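Local atomic coordinates of conserved protein (Methanothermobacter thermautotrophicus, PDB entry 2WNY), a protein that is of unknown function but probably binds RNA and is encoded in the archaeal exosome superoperon. Residues I11-M16 against P35-E40; T73-G78 against G105-V110; I120-Y125 against E134-I139. The protein carries 1 engineered substitution. One frame throughout, in Å; residues are numbered along the deposited sequence.

Interaction 1 of 3, residues I11-M16 against P35-E40. Engineered in segment 11-16: C14 (natural residue Arg).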
ATOM      1  N   ILE A  11       1.878   7.673  -2.344  1.00 25.51           N
ATOM      2  CA  ILE A  11       1.230   6.361  -2.224  1.00 28.06           C
ATOM      3  C   ILE A  11      -0.267   6.577  -2.371  1.00 29.42           C
ATOM      4  O   ILE A  11      -0.846   7.427  -1.660  1.00 31.19           O
ATOM      5  CB  ILE A  11       1.454   5.720  -0.835  1.00 24.37           C
ATOM      6  CG1 ILE A  11       2.943   5.643  -0.503  1.00 25.56           C
ATOM      7  CG2 ILE A  11       0.824   4.313  -0.795  1.00 28.54           C
ATOM      8  CD1 ILE A  11       3.253   4.919   0.792  1.00 27.06           C
ATOM      9  N   SER A  12      -0.876   5.851  -3.304  1.00 28.44           N
ATOM     10  CA  SER A  12      -2.328   5.782  -3.394  1.00 31.09           C
ATOM     11  C   SER A  12      -2.726   4.529  -2.611  1.00 29.59           C
ATOM     12  O   SER A  12      -2.020   3.510  -2.673  1.00 30.00           O
ATOM     13  CB  SER A  12      -2.798   5.654  -4.839  1.00 33.34           C
ATOM     14  OG  SER A  12      -2.579   6.843  -5.564  1.00 45.20           O
ATOM     15  N   TYR A  13      -3.830   4.601  -1.875  1.00 27.77           N
ATOM     16  CA  TYR A  13      -4.308   3.424  -1.146  1.00 24.57           C
ATOM     17  C   TYR A  13      -5.804   3.276  -1.295  1.00 27.04           C
ATOM     18  O   TYR A  13      -6.544   4.268  -1.505  1.00 28.81           O
ATOM     19  CB  TYR A  13      -3.872   3.440   0.331  1.00 22.44           C
ATOM     20  CG  TYR A  13      -4.475   4.572   1.125  1.00 24.03           C
ATOM     21  CD1 TYR A  13      -5.766   4.463   1.664  1.00 27.17           C
ATOM     22  CD2 TYR A  13      -3.771   5.749   1.331  1.00 28.42           C
ATOM     23  CE1 TYR A  13      -6.335   5.504   2.375  1.00 25.47           C
ATOM     24  CE2 TYR A  13      -4.329   6.784   2.033  1.00 25.64           C
ATOM     25  CZ  TYR A  13      -5.608   6.653   2.566  1.00 27.63           C
ATOM     26  OH  TYR A  13      -6.155   7.684   3.270  1.00 32.75           O
ATOM     27  N   CYS A  14      -6.237   2.020  -1.234  1.00 25.47           N
ATOM     28  CA  CYS A  14      -7.621   1.667  -1.352  1.00 30.69           C
ATOM     29  C   CYS A  14      -7.910   0.491  -0.403  1.00 25.45           C
ATOM     30  O   CYS A  14      -7.128  -0.455  -0.347  1.00 26.37           O
ATOM     31  CB  CYS A  14      -7.877   1.256  -2.814  1.00 35.24           C
ATOM     32  SG  CYS A  14      -9.539   0.948  -3.147  1.00 56.27           S
ATOM     33  N   LEU A  15      -9.019   0.537   0.334  1.00 24.27           N
ATOM     34  CA  LEU A  15      -9.502  -0.676   1.065  1.00 22.34           C
ATOM     35  C   LEU A  15     -10.992  -0.577   1.259  1.00 24.75           C
ATOM     36  O   LEU A  15     -11.586   0.489   1.027  1.00 26.25           O
ATOM     37  CB  LEU A  15      -8.738  -0.984   2.364  1.00 24.33           C
ATOM     38  CG  LEU A  15      -8.882  -0.128   3.624  1.00 25.95           C
ATOM     39  CD1 LEU A  15      -8.258  -0.873   4.789  1.00 29.82           C
ATOM     40  CD2 LEU A  15      -8.262   1.254   3.440  1.00 30.39           C
ATOM     41  N   MET A  16     -11.608  -1.707   1.595  1.00 22.33           N
ATOM     42  CA  MET A  16     -13.046  -1.809   1.544  1.00 26.52           C
ATOM     43  C   MET A  16     -13.612  -2.092   2.907  1.00 25.18           C
ATOM     44  O   MET A  16     -12.961  -2.724   3.751  1.00 21.58           O
ATOM     45  CB  MET A  16     -13.465  -2.901   0.551  1.00 28.50           C
ATOM     46  CG  MET A  16     -12.320  -3.297  -0.353  1.00 43.89           C
ATOM     47  SD  MET A  16     -12.775  -3.548  -2.046  1.00 71.51           S
ATOM     48  CE  MET A  16     -12.277  -1.957  -2.685  1.00 59.02           C
ATOM     49  N   PRO A  35       0.175   5.264   9.233  1.00 29.74           N
ATOM     50  CA  PRO A  35      -0.372   6.011  10.357  1.00 30.68           C
ATOM     51  C   PRO A  35      -0.841   7.388   9.916  1.00 30.28           C
ATOM     52  O   PRO A  35      -0.216   8.012   9.079  1.00 33.16           O
ATOM     53  CB  PRO A  35       0.837   6.142  11.305  1.00 32.75           C
ATOM     54  CG  PRO A  35       1.612   4.851  11.034  1.00 30.81           C
ATOM     55  CD  PRO A  35       1.552   4.810   9.509  1.00 31.92           C
ATOM     56  N   GLY A  36      -1.955   7.834  10.471  1.00 31.58           N
ATOM     57  CA  GLY A  36      -2.489   9.146  10.155  1.00 31.81           C
ATOM     58  C   GLY A  36      -3.264   9.214   8.856  1.00 31.79           C
ATOM     59  O   GLY A  36      -3.777  10.278   8.508  1.00 33.21           O
ATOM     60  N   ALA A  37      -3.374   8.103   8.125  1.00 28.60           N
ATOM     61  CA  ALA A  37      -4.118   8.179   6.875  1.00 28.51           C
ATOM     62  C   ALA A  37      -5.553   8.605   7.176  1.00 28.28           C
ATOM     63  O   ALA A  37      -6.163   8.145   8.141  1.00 26.45           O
ATOM     64  CB  ALA A  37      -4.082   6.833   6.114  1.00 29.66           C
ATOM     65  N   THR A  38      -6.071   9.522   6.376  1.00 27.87           N
ATOM     66  CA  THR A  38      -7.453   9.949   6.541  1.00 30.67           C
ATOM     67  C   THR A  38      -8.117   9.775   5.188  1.00 30.34           C
ATOM     68  O   THR A  38      -8.031  10.654   4.332  1.00 30.21           O
ATOM     69  CB  THR A  38      -7.566  11.403   7.041  1.00 33.04           C
ATOM     70  OG1 THR A  38      -6.887  12.277   6.130  1.00 35.07           O
ATOM     71  CG2 THR A  38      -6.949  11.541   8.432  1.00 31.81           C
ATOM     72  N   PRO A  39      -8.730   8.604   4.971  1.00 30.13           N
ATOM     73  CA  PRO A  39      -9.267   8.272   3.664  1.00 28.26           C
ATOM     74  C   PRO A  39     -10.546   9.017   3.340  1.00 29.45           C
ATOM     75  O   PRO A  39     -11.299   9.426   4.250  1.00 29.40           O
ATOM     76  CB  PRO A  39      -9.551   6.763   3.768  1.00 29.71           C
ATOM     77  CG  PRO A  39      -9.664   6.493   5.230  1.00 27.28           C
ATOM     78  CD  PRO A  39      -8.818   7.481   5.930  1.00 29.43           C
ATOM     79  N   GLU A  40     -10.761   9.234   2.051  1.00 25.86           N
ATOM     80  CA  GLU A  40     -12.055   9.688   1.559  1.00 31.46           C
ATOM     81  C   GLU A  40     -12.934   8.451   1.510  1.00 29.51           C
ATOM     82  O   GLU A  40     -12.427   7.335   1.358  1.00 26.96           O
ATOM     83  CB  GLU A  40     -11.936  10.318   0.165  1.00 33.90           C
ATOM     84  CG  GLU A  40     -12.077  11.824   0.184  1.00 49.51           C
ATOM     85  CD  GLU A  40     -11.081  12.510  -0.718  1.00 70.90           C
ATOM     86  OE1 GLU A  40     -11.517  13.113  -1.725  1.00 76.29           O
ATOM     87  OE2 GLU A  40      -9.864  12.434  -0.422  1.00 76.51           O
TER
HETATM   88  O   HOH W   1      -4.333  10.113   3.760  1.00 15.14           O
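The phenol end of Y13 is driven into the bend formed by A37, T38 and P39, and almost everything that touches in this contact touches there. Its OH lies 3.2 Å from CA of P39 and a similar distance from the proline nitrogen, which has no hydrogen to give, so this close approach is packing rather than bonding. CB of P39 meets the ring at its edge, near the ring plane, 3.7 Å from Y13 CE1, while CB of A37 comes in obliquely, 3.9 Å from Y13 CZ. With CG set between the backbone N and the carbonyl carbon (chi1 65°), the ring is sent across from strand 8-17, a central strand of the antiparallel sheet, to the loop that leads from helix 23-30 into edge strand 40-45. L30 of that helix packs on Y13, A37 and P39 alike and adds to the apolar side. The outer side is looser and wetter. The bond to CB of T38 points away, and a water in the plane of the phenol ring, 3.1 Å from Y13 OH, accepts the backbone N-H of T38 at 3.2 Å, giving the buried hydroxyl a polar partner where the proline nitrogen cannot.

Interaction 2 of 3, residues T73-G78 against G105-V110; sequences TEVFRG and GVWEPV
V75 and W107 carry the aliphatic-on-aromatic part of this contact, in which the end of helix 62-76 meets the chain running into strand 109-110. CG2 of V75 sits above the indole plane but well off centre, near the rim, and comes within 3.8 Å of W107 CE3; the other methyl, CG1, rests against W107 CB at 4.0 Å. CG1 is anti to the backbone N (chi1 171°), which spreads the two methyls along the tryptophan and also sets CG1 over the centre of the F76 ring. Ring-to-ring packing comes next: CE2 of F76 and CE3 of W107 approach to 4.0 Å, the side chains crossing at about a right angle. On the other side of CZ, CE1 of F76 meets CG of P109 at 4.2 Å, at the ring's edge and near its plane. The polar bonds lie elsewhere. W107 NE1 is hydrogen-bonded to the backbone O of N32, and K71 makes a cation-pi contact with the indole; F68 and F72 extend the aromatic cluster between this helix and the sheet. Between 73-78 and 105-110, therefore, attachment rests on apolar shape, while the bond to N32 probably helps fix how the indole is turned beneath V75.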
ATOM      1  N   THR A  73      10.982  -0.815   4.562  1.00 35.75           N
ATOM      2  CA  THR A  73      12.365  -1.335   4.567  1.00 37.90           C
ATOM      3  C   THR A  73      12.593  -2.452   5.599  1.00 42.23           C
ATOM      4  O   THR A  73      13.244  -3.452   5.285  1.00 44.83           O
ATOM      5  CB  THR A  73      13.412  -0.197   4.742  1.00 36.34           C
ATOM      6  OG1 THR A  73      13.203   0.788   3.728  1.00 33.83           O
ATOM      7  CG2 THR A  73      14.842  -0.723   4.624  1.00 42.27           C
ATOM      8  N   GLU A  74      12.075  -2.288   6.817  1.00 44.13           N
ATOM      9  CA  GLU A  74      12.230  -3.329   7.853  1.00 48.42           C
ATOM     10  C   GLU A  74      11.515  -4.613   7.412  1.00 46.62           C
ATOM     11  O   GLU A  74      12.064  -5.712   7.502  1.00 48.08           O
ATOM     12  CB  GLU A  74      11.652  -2.881   9.202  1.00 50.15           C
ATOM     13  CG  GLU A  74      12.221  -1.594   9.764  1.00 57.46           C
ATOM     14  CD  GLU A  74      11.349  -0.987  10.862  1.00 71.48           C
ATOM     15  OE1 GLU A  74      10.215  -1.473  11.098  1.00 64.37           O
ATOM     16  OE2 GLU A  74      11.808  -0.009  11.493  1.00 80.48           O
ATOM     17  N   VAL A  75      10.294  -4.450   6.919  1.00 41.67           N
ATOM     18  CA  VAL A  75       9.463  -5.579   6.499  1.00 41.21           C
ATOM     19  C   VAL A  75      10.119  -6.349   5.337  1.00 42.00           C
ATOM     20  O   VAL A  75      10.246  -7.565   5.398  1.00 42.72           O
ATOM     21  CB  VAL A  75       8.017  -5.110   6.131  1.00 37.64           C
ATOM     22  CG1 VAL A  75       7.202  -6.232   5.480  1.00 35.57           C
ATOM     23  CG2 VAL A  75       7.291  -4.582   7.378  1.00 38.17           C
ATOM     24  N   PHE A  76      10.569  -5.628   4.311  1.00 40.24           N
ATOM     25  CA  PHE A  76      10.937  -6.249   3.036  1.00 41.95           C
ATOM     26  C   PHE A  76      12.435  -6.395   2.731  1.00 47.58           C
ATOM     27  O   PHE A  76      12.810  -6.873   1.645  1.00 50.83           O
ATOM     28  CB  PHE A  76      10.167  -5.567   1.891  1.00 38.45           C
ATOM     29  CG  PHE A  76       8.696  -5.823   1.945  1.00 38.64           C
ATOM     30  CD1 PHE A  76       8.212  -7.131   1.862  1.00 43.92           C
ATOM     31  CD2 PHE A  76       7.786  -4.772   2.109  1.00 33.84           C
ATOM     32  CE1 PHE A  76       6.854  -7.400   1.924  1.00 35.41           C
ATOM     33  CE2 PHE A  76       6.400  -5.014   2.169  1.00 36.27           C
ATOM     34  CZ  PHE A  76       5.929  -6.330   2.079  1.00 45.31           C
ATOM     35  N   ARG A  77      13.282  -6.001   3.689  1.00 48.49           N
ATOM     36  CA  ARG A  77      14.730  -6.256   3.649  1.00 52.69           C
ATOM     37  C   ARG A  77      14.926  -7.730   3.299  1.00 55.04           C
ATOM     38  O   ARG A  77      14.344  -8.597   3.959  1.00 55.33           O
ATOM     39  CB  ARG A  77      15.342  -5.931   5.026  1.00 55.97           C
ATOM     40  CG  ARG A  77      16.821  -6.324   5.274  1.00 64.10           C
ATOM     41  CD  ARG A  77      17.824  -5.367   4.637  1.00 77.06           C
ATOM     42  NE  ARG A  77      17.611  -3.970   5.025  1.00 83.85           N
ATOM     43  CZ  ARG A  77      18.262  -2.929   4.502  1.00 86.98           C
ATOM     44  NH1 ARG A  77      19.192  -3.108   3.563  1.00 91.15           N
ATOM     45  NH2 ARG A  77      17.986  -1.701   4.924  1.00 77.59           N
ATOM     46  N   GLY A  78      15.689  -7.996   2.235  1.00 55.79           N
ATOM     47  CA  GLY A  78      15.977  -9.357   1.769  1.00 59.87           C
ATOM     48  C   GLY A  78      14.792 -10.136   1.220  1.00 57.79           C
ATOM     49  O   GLY A  78      14.860 -11.350   1.064  1.00 61.34           O
ATOM     50  N   GLY A 105      -1.297  -5.496  13.224  1.00 32.37           N
ATOM     51  CA  GLY A 105      -0.002  -4.807  13.124  1.00 35.29           C
ATOM     52  C   GLY A 105       1.032  -5.574  12.319  1.00 35.53           C
ATOM     53  O   GLY A 105       2.235  -5.373  12.481  1.00 37.71           O
ATOM     54  N   VAL A 106       0.564  -6.473  11.455  1.00 33.40           N
ATOM     55  CA  VAL A 106       1.472  -7.286  10.656  1.00 34.40           C
ATOM     56  C   VAL A 106       1.256  -6.943   9.186  1.00 33.08           C
ATOM     57  O   VAL A 106       0.106  -6.765   8.737  1.00 32.51           O
ATOM     58  CB  VAL A 106       1.264  -8.791  10.893  1.00 32.59           C
ATOM     59  CG1 VAL A 106       2.234  -9.612  10.043  1.00 39.21           C
ATOM     60  CG2 VAL A 106       1.423  -9.139  12.383  1.00 40.53           C
ATOM     61  N   TRP A 107       2.356  -6.832   8.447  1.00 32.24           N
ATOM     62  CA  TRP A 107       2.278  -6.591   7.015  1.00 31.77           C
ATOM     63  C   TRP A 107       2.436  -7.918   6.307  1.00 33.34           C
ATOM     64  O   TRP A 107       3.524  -8.506   6.290  1.00 34.61           O
ATOM     65  CB  TRP A 107       3.378  -5.636   6.567  1.00 32.98           C
ATOM     66  CG  TRP A 107       3.168  -4.198   6.901  1.00 31.02           C
ATOM     67  CD1 TRP A 107       2.420  -3.669   7.932  1.00 33.54           C
ATOM     68  CD2 TRP A 107       3.769  -3.084   6.224  1.00 32.08           C
ATOM     69  NE1 TRP A 107       2.517  -2.282   7.921  1.00 28.34           N
ATOM     70  CE2 TRP A 107       3.337  -1.904   6.887  1.00 27.77           C
ATOM     71  CE3 TRP A 107       4.632  -2.968   5.120  1.00 30.24           C
ATOM     72  CZ2 TRP A 107       3.704  -0.623   6.447  1.00 28.38           C
ATOM     73  CZ3 TRP A 107       5.005  -1.694   4.693  1.00 30.82           C
ATOM     74  CH2 TRP A 107       4.563  -0.545   5.369  1.00 31.36           C
ATOM     75  N   GLU A 108       1.348  -8.399   5.721  1.00 33.47           N
ATOM     76  CA  GLU A 108       1.382  -9.683   5.032  1.00 36.12           C
ATOM     77  C   GLU A 108       0.992  -9.451   3.575  1.00 35.90           C
ATOM     78  O   GLU A 108      -0.164  -9.156   3.286  1.00 35.47           O
ATOM     79  CB  GLU A 108       0.440 -10.678   5.723  1.00 36.28           C
ATOM     80  CG  GLU A 108       0.416 -12.115   5.133  1.00 41.95           C
ATOM     81  CD  GLU A 108       1.747 -12.845   5.277  1.00 58.09           C
ATOM     82  OE1 GLU A 108       2.237 -12.972   6.418  1.00 59.39           O
ATOM     83  OE2 GLU A 108       2.292 -13.297   4.245  1.00 58.81           O
ATOM     84  N   PRO A 109       1.961  -9.596   2.651  1.00 38.11           N
ATOM     85  CA  PRO A 109       1.645  -9.427   1.235  1.00 37.81           C
ATOM     86  C   PRO A 109       0.697 -10.531   0.774  1.00 39.04           C
ATOM     87  O   PRO A 109       0.843 -11.694   1.162  1.00 39.35           O
ATOM     88  CB  PRO A 109       3.010  -9.549   0.543  1.00 39.70           C
ATOM     89  CG  PRO A 109       3.876 -10.315   1.511  1.00 43.27           C
ATOM     90  CD  PRO A 109       3.355 -10.021   2.885  1.00 40.84           C
ATOM     91  N   VAL A 110      -0.301 -10.154  -0.010  1.00 38.71           N
ATOM     92  CA  VAL A 110      -1.218 -11.126  -0.592  1.00 42.21           C
ATOM     93  C   VAL A 110      -1.393 -10.825  -2.074  1.00 44.87           C
ATOM     94  O   VAL A 110      -1.021  -9.741  -2.544  1.00 43.23           O
ATOM     95  CB  VAL A 110      -2.597 -11.138   0.119  1.00 42.38           C
ATOM     96  CG1 VAL A 110      -2.485 -11.695   1.548  1.00 37.22           C
ATOM     97  CG2 VAL A 110      -3.221  -9.750   0.113  1.00 37.38           C
TER

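Interaction 3 of 3, residues I120-Y125 against E134-I139; sequences IKVEAY and ENIRKI
V122, the last residue of strand 115-122, meets I136 of the C-terminal helix 129-139 with both of its methyls. CG1 comes 3.8 Å from I136 CD1, and CG2 lies 3.9 Å from the same atom, so the end of the isoleucine chain is set against the fork of the valine. I136 reaches it because CG1 and CD1 bend back in two successive turns (chi1 -62°, chi2 -66°), bringing the end of the side chain closer to the strand than its first bond would suggest. F72, M80 and F87 also touch I136 and continue the apolar layer. This is a strand-loop-helix connection in which the helix turns back and packs across the end of the strand that precedes it. At E123 the contact becomes polar: its backbone O accepts a bond from N135 ND2 at 2.8 Å, with an N-H...O angle of 148° and the oxygen close to the asparagine's amide plane. The carboxylate of E123 is engaged instead by the backbone N of M7. A leucine in place of N135 would probably leave the E123 carbonyl without this side-chain donor and the start of the loop less firmly tied to the helix. A124 follows, its CA 3.8 Å from the same ND2. Within the helix, R137 grips the carboxylate of E134, three residues earlier, side-on, NE to OE1 and NH2 to OE2 in one salt bridge, NH2 coming 2.9 Å from OE2.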
ATOM      1  N   ILE A 120       2.213   2.340  -5.065  1.00 30.91           N
ATOM      2  CA  ILE A 120       3.352   3.135  -4.620  1.00 29.38           C
ATOM      3  C   ILE A 120       4.146   3.699  -5.821  1.00 31.94           C
ATOM      4  O   ILE A 120       4.788   2.942  -6.569  1.00 31.38           O
ATOM      5  CB  ILE A 120       4.293   2.311  -3.708  1.00 28.18           C
ATOM      6  CG1 ILE A 120       3.542   1.718  -2.511  1.00 30.59           C
ATOM      7  CG2 ILE A 120       5.472   3.209  -3.199  1.00 30.60           C
ATOM      8  CD1 ILE A 120       4.320   0.581  -1.780  1.00 26.66           C
ATOM      9  N   LYS A 121       4.109   5.025  -5.993  1.00 31.77           N
ATOM     10  CA  LYS A 121       4.886   5.682  -7.054  1.00 31.93           C
ATOM     11  C   LYS A 121       6.364   5.801  -6.652  1.00 31.61           C
ATOM     12  O   LYS A 121       6.765   6.701  -5.908  1.00 30.11           O
ATOM     13  CB  LYS A 121       4.298   7.046  -7.450  1.00 34.25           C
ATOM     14  CG  LYS A 121       4.884   7.611  -8.776  1.00 36.57           C
ATOM     15  CD  LYS A 121       4.181   8.889  -9.181  1.00 46.50           C
ATOM     16  CE  LYS A 121       4.855   9.534 -10.381  1.00 55.41           C
ATOM     17  NZ  LYS A 121       4.207  10.830 -10.692  1.00 61.64           N
ATOM     18  N   VAL A 122       7.165   4.884  -7.178  1.00 31.30           N
ATOM     19  CA  VAL A 122       8.570   4.798  -6.860  1.00 31.62           C
ATOM     20  C   VAL A 122       9.344   5.875  -7.611  1.00 34.64           C
ATOM     21  O   VAL A 122       9.134   6.084  -8.811  1.00 35.38           O
ATOM     22  CB  VAL A 122       9.120   3.388  -7.178  1.00 34.01           C
ATOM     23  CG1 VAL A 122      10.645   3.304  -6.967  1.00 34.55           C
ATOM     24  CG2 VAL A 122       8.376   2.339  -6.335  1.00 28.89           C
ATOM     25  N   GLU A 123      10.209   6.581  -6.885  1.00 34.14           N
ATOM     26  CA  GLU A 123      11.148   7.516  -7.511  1.00 38.25           C
ATOM     27  C   GLU A 123      11.987   6.744  -8.509  1.00 39.74           C
ATOM     28  O   GLU A 123      12.725   5.816  -8.135  1.00 40.38           O
ATOM     29  CB  GLU A 123      12.042   8.178  -6.464  1.00 37.66           C
ATOM     30  CG  GLU A 123      12.921   9.291  -7.009  1.00 41.41           C
ATOM     31  CD  GLU A 123      13.893   9.822  -5.960  1.00 44.93           C
ATOM     32  OE1 GLU A 123      14.295   9.064  -5.044  1.00 42.56           O
ATOM     33  OE2 GLU A 123      14.258  11.009  -6.052  1.00 41.53           O
ATOM     34  N   ALA A 124      11.845   7.103  -9.784  1.00 41.92           N
ATOM     35  CA  ALA A 124      12.508   6.386 -10.861  1.00 42.06           C
ATOM     36  C   ALA A 124      12.603   7.253 -12.111  1.00 45.29           C
ATOM     37  O   ALA A 124      11.610   7.787 -12.603  1.00 45.11           O
ATOM     38  CB  ALA A 124      11.773   5.082 -11.157  1.00 42.64           C
ATOM     39  N   TYR A 125      13.816   7.415 -12.611  1.00 46.19           N
ATOM     40  CA  TYR A 125      14.004   8.104 -13.866  1.00 50.13           C
ATOM     41  C   TYR A 125      15.053   7.378 -14.683  1.00 52.80           C
ATOM     42  O   TYR A 125      16.180   7.206 -14.207  1.00 52.67           O
ATOM     43  CB  TYR A 125      14.397   9.570 -13.672  1.00 48.73           C
ATOM     44  CG  TYR A 125      14.445  10.301 -14.991  1.00 54.84           C
ATOM     45  CD1 TYR A 125      13.306  10.913 -15.515  1.00 56.38           C
ATOM     46  CD2 TYR A 125      15.625  10.349 -15.739  1.00 58.31           C
ATOM     47  CE1 TYR A 125      13.343  11.569 -16.732  1.00 59.08           C
ATOM     48  CE2 TYR A 125      15.678  11.007 -16.962  1.00 66.75           C
ATOM     49  CZ  TYR A 125      14.538  11.615 -17.454  1.00 68.74           C
ATOM     50  OH  TYR A 125      14.605  12.265 -18.663  1.00 71.94           O
ATOM     51  N   GLU A 134      15.320  -1.707  -9.640  1.00 48.56           N
ATOM     52  CA  GLU A 134      16.700  -1.512  -9.180  1.00 50.90           C
ATOM     53  C   GLU A 134      16.754  -0.621  -7.937  1.00 47.75           C
ATOM     54  O   GLU A 134      17.458  -0.935  -6.973  1.00 45.65           O
ATOM     55  CB  GLU A 134      17.597  -0.948 -10.292  1.00 52.43           C
ATOM     56  CG  GLU A 134      19.035  -0.613  -9.847  1.00 59.14           C
ATOM     57  CD  GLU A 134      19.795  -1.807  -9.252  1.00 75.49           C
ATOM     58  OE1 GLU A 134      19.371  -2.970  -9.445  1.00 78.22           O
ATOM     59  OE2 GLU A 134      20.832  -1.577  -8.592  1.00 81.08           O
ATOM     60  N   ASN A 135      15.983   0.468  -7.963  1.00 45.84           N
ATOM     61  CA  ASN A 135      15.961   1.439  -6.866  1.00 44.22           C
ATOM     62  C   ASN A 135      15.461   0.853  -5.555  1.00 42.30           C
ATOM     63  O   ASN A 135      16.028   1.115  -4.493  1.00 43.30           O
ATOM     64  CB  ASN A 135      15.132   2.665  -7.252  1.00 41.55           C
ATOM     65  CG  ASN A 135      15.847   3.559  -8.229  1.00 45.40           C
ATOM     66  OD1 ASN A 135      17.033   3.378  -8.508  1.00 39.45           O
ATOM     67  ND2 ASN A 135      15.127   4.532  -8.763  1.00 38.74           N
ATOM     68  N   ILE A 136      14.405   0.050  -5.635  1.00 40.48           N
ATOM     69  CA  ILE A 136      13.849  -0.585  -4.447  1.00 40.43           C
ATOM     70  C   ILE A 136      14.772  -1.701  -3.935  1.00 42.10           C
ATOM     71  O   ILE A 136      14.980  -1.837  -2.718  1.00 40.51           O
ATOM     72  CB  ILE A 136      12.396  -1.106  -4.698  1.00 37.87           C
ATOM     73  CG1 ILE A 136      11.434   0.054  -5.045  1.00 40.61           C
ATOM     74  CG2 ILE A 136      11.887  -1.943  -3.501  1.00 38.94           C
ATOM     75  CD1 ILE A 136      11.183   1.088  -3.917  1.00 37.44           C
ATOM     76  N   ARG A 137      15.346  -2.479  -4.858  1.00 46.35           N
ATOM     77  CA  ARG A 137      16.251  -3.563  -4.483  1.00 49.46           C
ATOM     78  C   ARG A 137      17.452  -3.018  -3.696  1.00 52.29           C
ATOM     79  O   ARG A 137      17.871  -3.601  -2.681  1.00 52.92           O
ATOM     80  CB  ARG A 137      16.715  -4.330  -5.726  1.00 54.08           C
ATOM     81  CG  ARG A 137      17.465  -5.643  -5.420  1.00 59.91           C
ATOM     82  CD  ARG A 137      18.363  -6.043  -6.576  1.00 67.83           C
ATOM     83  NE  ARG A 137      19.290  -4.957  -6.912  1.00 78.98           N
ATOM     84  CZ  ARG A 137      20.428  -4.683  -6.266  1.00 82.07           C
ATOM     85  NH1 ARG A 137      20.825  -5.418  -5.230  1.00 81.73           N
ATOM     86  NH2 ARG A 137      21.175  -3.662  -6.662  1.00 80.53           N
ATOM     87  N   LYS A 138      17.992  -1.898  -4.175  1.00 52.30           N
ATOM     88  CA  LYS A 138      19.074  -1.184  -3.493  1.00 53.58           C
ATOM     89  C   LYS A 138      18.651  -0.788  -2.073  1.00 52.69           C
ATOM     90  O   LYS A 138      19.432  -0.912  -1.121  1.00 53.89           O
ATOM     91  CB  LYS A 138      19.482   0.057  -4.297  1.00 52.84           C
ATOM     92  CG  LYS A 138      20.697   0.809  -3.755  1.00 58.18           C
ATOM     93  CD  LYS A 138      21.966  -0.047  -3.819  1.00 66.25           C
ATOM     94  CE  LYS A 138      23.140   0.652  -3.153  1.00 72.77           C
ATOM     95  NZ  LYS A 138      24.330  -0.238  -3.075  1.00 82.33           N
ATOM     96  N   ILE A 139      17.412  -0.312  -1.940  1.00 48.87           N
ATOM     97  CA  ILE A 139      16.888   0.105  -0.638  1.00 48.37           C
ATOM     98  C   ILE A 139      16.694  -1.103   0.285  1.00 48.90           C
ATOM     99  O   ILE A 139      16.984  -1.017   1.483  1.00 52.28           O
ATOM    100  CB  ILE A 139      15.587   0.953  -0.782  1.00 42.50           C
ATOM    101  CG1 ILE A 139      15.922   2.324  -1.401  1.00 43.97           C
ATOM    102  CG2 ILE A 139      14.886   1.122   0.568  1.00 43.16           C
ATOM    103  CD1 ILE A 139      14.691   3.100  -1.985  1.00 48.25           C
TER

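Overall arrangement
The three contacts follow one another along the chain, each closing before the next opens, and all reach the same antiparallel sheet. Interaction 1 lies on the far side of the chain's centre from the other two, its centre about 18 Å from that of interaction 2 and about 21 Å from that of interaction 3. It nevertheless touches interaction 3 through I11 and I120, on the adjacent strands 8-17 and 115-122. Interactions 2 and 3, with centres about 16 Å apart, meet where T73 of helix 62-76 packs on I139 of helix 129-139. The contacts thus tie the loop at one end and the two helices at the other to one sheet.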